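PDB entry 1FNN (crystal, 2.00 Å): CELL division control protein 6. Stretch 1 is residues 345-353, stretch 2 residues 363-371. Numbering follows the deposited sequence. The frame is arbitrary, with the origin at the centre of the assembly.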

# COMPACT_ATOMS: atom_id res chain seq x y z
N LYS A 345 1.28 -21.63 -2.63
CA LYS A 345 0.11 -21.41 -1.80
C LYS A 345 0.28 -20.28 -0.79
O LYS A 345 -0.64 -20.05 -0.00
CB LYS A 345 -0.28 -22.72 -1.07
CG LYS A 345 -0.61 -23.80 -2.12
CD LYS A 345 -1.04 -25.10 -1.48
CE LYS A 345 -1.72 -25.97 -2.59
NZ LYS A 345 -2.13 -27.21 -1.87
N GLY A 346 1.43 -19.62 -0.69
CA GLY A 346 1.53 -18.52 0.29
C GLY A 346 1.78 -19.02 1.70
O GLY A 346 1.79 -18.23 2.65
N ILE A 347 2.13 -20.31 1.85
CA ILE A 347 2.38 -20.86 3.18
C ILE A 347 3.75 -20.50 3.70
O ILE A 347 3.99 -20.26 4.88
CB ILE A 347 2.17 -22.41 3.19
CG1 ILE A 347 0.72 -22.70 2.85
CG2 ILE A 347 2.47 -23.00 4.57
CD1 ILE A 347 0.41 -24.17 2.53
N VAL A 348 4.73 -20.48 2.79
CA VAL A 348 6.13 -20.17 3.07
C VAL A 348 6.58 -19.09 2.07
O VAL A 348 5.90 -18.96 1.05
CB VAL A 348 6.79 -21.53 2.81
CG1 VAL A 348 7.65 -21.58 1.59
CG2 VAL A 348 7.29 -22.23 4.06
N GLU A 349 7.62 -18.33 2.39
CA GLU A 349 8.17 -17.42 1.37
C GLU A 349 9.58 -17.84 1.10
O GLU A 349 10.23 -18.33 2.04
CB GLU A 349 8.11 -15.96 1.91
CG GLU A 349 6.64 -15.53 2.07
CD GLU A 349 6.08 -15.86 3.44
OE1 GLU A 349 6.76 -15.78 4.48
OE2 GLU A 349 4.88 -16.24 3.53
N THR A 350 10.10 -17.72 -0.12
CA THR A 350 11.50 -18.12 -0.33
C THR A 350 12.25 -16.98 -1.00
O THR A 350 11.62 -16.17 -1.68
CB THR A 350 11.64 -19.37 -1.24
OG1 THR A 350 11.07 -19.08 -2.50
CG2 THR A 350 10.87 -20.55 -0.64
N ARG A 351 13.56 -16.96 -0.86
CA ARG A 351 14.38 -15.95 -1.52
C ARG A 351 15.70 -16.67 -1.85
O ARG A 351 16.14 -17.47 -1.04
CB ARG A 351 14.83 -14.76 -0.71
CG ARG A 351 14.40 -14.38 0.66
CD ARG A 351 15.11 -13.07 1.11
NE ARG A 351 15.13 -12.13 0.02
CZ ARG A 351 14.29 -11.21 -0.39
NH1 ARG A 351 13.15 -10.97 0.23
NH2 ARG A 351 14.60 -10.49 -1.47
N GLN A 352 16.35 -16.16 -2.87
CA GLN A 352 17.67 -16.67 -3.22
C GLN A 352 18.72 -15.99 -2.35
O GLN A 352 18.60 -14.81 -2.00
CB GLN A 352 17.91 -16.40 -4.71
CG GLN A 352 18.50 -17.51 -5.54
CD GLN A 352 17.74 -18.81 -5.42
OE1 GLN A 352 16.55 -18.88 -5.72
NE2 GLN A 352 18.43 -19.86 -4.98
N ASN A 353 19.72 -16.74 -1.95
CA ASN A 353 20.85 -16.24 -1.19
C ASN A 353 21.92 -15.73 -2.18
O ASN A 353 22.28 -16.61 -3.00
CB ASN A 353 21.45 -17.40 -0.44
CG ASN A 353 22.33 -17.19 0.75
OD1 ASN A 353 23.29 -17.96 0.90
ND2 ASN A 353 22.09 -16.21 1.61
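Stretch 2 (363-371) TTLISIGTE

Residues 364-367 of stretch 2 form a β-strand that runs antiparallel to strand 349-352 of stretch 1, with an angle of 153° between their N-to-C directions and a closest axial approach of 4.6 Å. Together the two stretches bury 720 Å². The register pairs E349 with S367, T350 with I366, R351 with L365 and Q352 with T364, and the paired CA atoms lie 4.5 to 5.2 Å apart. All eight strand residues have extended backbone angles.

Two of these pairs are hydrogen-bonded in both directions. E349 N donates to S367 O at 2.8 Å and S367 N returns a bond of 2.8 Å to E349 O, both nearly linear at 169° and 162°. Two residues along, R351 N reaches L365 O at 3.0 Å, while L365 N donates to R351 O at 2.7 Å. The intervening pair, T350 with I366, is of the non-hydrogen-bonded kind, as is Q352 with T364; in the former the CA groups approach the same carbonyls: T350 CA lies 3.0 Å from L365 O and I366 CA 3.5 Å from E349 O. Next to the Q352-T364 pair, N353 N donates to T363 O at only 2.4 Å. This bond is very short, and the poor order of N353 counsels caution about its exact length.

At the other end of the ladder, the side chain of E349 takes over from the backbone. Its CB lies on the same face as that of S367, but the end of the side chain comes nearer to stretch 2, so that OE1 accepts a hydrogen bond from G369 N at 2.9 Å. The glycine leaves room for this approach: an ideal CB on G369 would lie 3.2 Å from E349 OE1, a tight fit. Water 3 donates to E349 OE1 at 2.7 Å and accepts from S367 OG at 2.8 Å, thereby linking two side chains whose OE1 and OG atoms are 3.8 Å apart. The second carboxylate oxygen is also served by solvent. Water 2 donates to E349 OE2 at 2.7 Å and to I347 O at 2.9 Å, and accepts from T370 N at 3.0 Å, satisfying a backbone donor and a backbone acceptor beyond the paired strands. Water 1 similarly spans the stretches, donating to G346 O at 3.3 Å and lying 2.4 Å from T370 OG1. G346 itself ends a helix in a Schellman motif, with the positive phi of 81° that suits glycine.

Apolar packing accompanies this polar network. V348 CG2 touches I368 CG1 at 3.6 Å and I366 CG2 at 3.8 Å, joining buried side chains of the two stretches. T350 and Q352 share a face with I366 and T364, and here Q352 NE2 makes a weak hydrogen bond of 3.3 Å to T364 OG1. On the face shared by E349, S367, R351 and L365, the R351 side chain leads away from stretch 2 at its end, and its CG comes no closer than 4.5 Å to L365 CB.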

# COMPACT_ATOMS: atom_id res chain seq x y z
N THR A 363 21.70 -21.80 -1.48
CA THR A 363 21.22 -20.56 -2.07
C THR A 363 19.73 -20.32 -1.83
O THR A 363 19.36 -19.14 -1.92
CB THR A 363 21.48 -20.40 -3.58
OG1 THR A 363 21.21 -21.60 -4.31
CG2 THR A 363 22.92 -19.95 -3.84
N THR A 364 18.92 -21.34 -1.53
CA THR A 364 17.49 -21.03 -1.33
C THR A 364 17.21 -20.79 0.13
O THR A 364 17.51 -21.67 0.94
CB THR A 364 16.56 -22.12 -1.88
OG1 THR A 364 16.76 -22.21 -3.30
CG2 THR A 364 15.11 -21.71 -1.72
N LEU A 365 16.51 -19.68 0.45
CA LEU A 365 16.19 -19.38 1.81
C LEU A 365 14.69 -19.49 2.04
O LEU A 365 13.93 -19.16 1.15
CB LEU A 365 16.61 -17.95 2.24
CG LEU A 365 18.10 -17.63 2.10
CD1 LEU A 365 18.38 -16.15 2.34
CD2 LEU A 365 18.95 -18.49 3.04
N ILE A 366 14.32 -19.96 3.22
CA ILE A 366 12.89 -20.13 3.49
C ILE A 366 12.46 -19.40 4.74
O ILE A 366 13.06 -19.50 5.82
CB ILE A 366 12.60 -21.65 3.71
CG1 ILE A 366 13.06 -22.48 2.49
CG2 ILE A 366 11.11 -21.90 3.93
CD1 ILE A 366 13.10 -23.97 2.87
N SER A 367 11.29 -18.79 4.63
CA SER A 367 10.74 -18.12 5.80
C SER A 367 9.27 -18.44 5.93
O SER A 367 8.58 -18.72 4.94
CB SER A 367 10.87 -16.57 5.58
OG SER A 367 9.99 -15.95 6.53
N ILE A 368 8.74 -18.41 7.11
CA ILE A 368 7.31 -18.47 7.34
C ILE A 368 7.02 -17.10 8.05
O ILE A 368 7.08 -17.03 9.28
CB ILE A 368 6.85 -19.63 8.21
CG1 ILE A 368 7.02 -20.96 7.40
CG2 ILE A 368 5.41 -19.50 8.66
CD1 ILE A 368 6.83 -22.16 8.37
N GLY A 369 6.43 -16.17 7.31
CA GLY A 369 6.21 -14.85 7.93
C GLY A 369 4.78 -14.57 8.34
O GLY A 369 4.55 -13.56 9.04
N THR A 370 3.83 -15.40 7.89
CA THR A 370 2.43 -15.08 8.14
C THR A 370 1.74 -15.74 9.32
O THR A 370 0.56 -15.43 9.56
CB THR A 370 1.59 -15.27 6.86
OG1 THR A 370 1.52 -16.67 6.49
CG2 THR A 370 2.26 -14.47 5.74
N GLU A 371 2.40 -16.65 10.04
CA GLU A 371 1.76 -17.32 11.16
C GLU A 371 2.70 -17.64 12.29
O GLU A 371 3.81 -18.12 12.02
CB GLU A 371 1.29 -18.72 10.68
CG GLU A 371 -0.06 -18.73 10.05
CD GLU A 371 -1.27 -18.59 10.94
OE1 GLU A 371 -1.22 -18.67 12.17
OE2 GLU A 371 -2.34 -18.39 10.30
O HOH W 1 -0.25 -16.87 4.85
O HOH W 2 4.02 -17.52 5.77
O HOH W 3 8.63 -13.88 5.13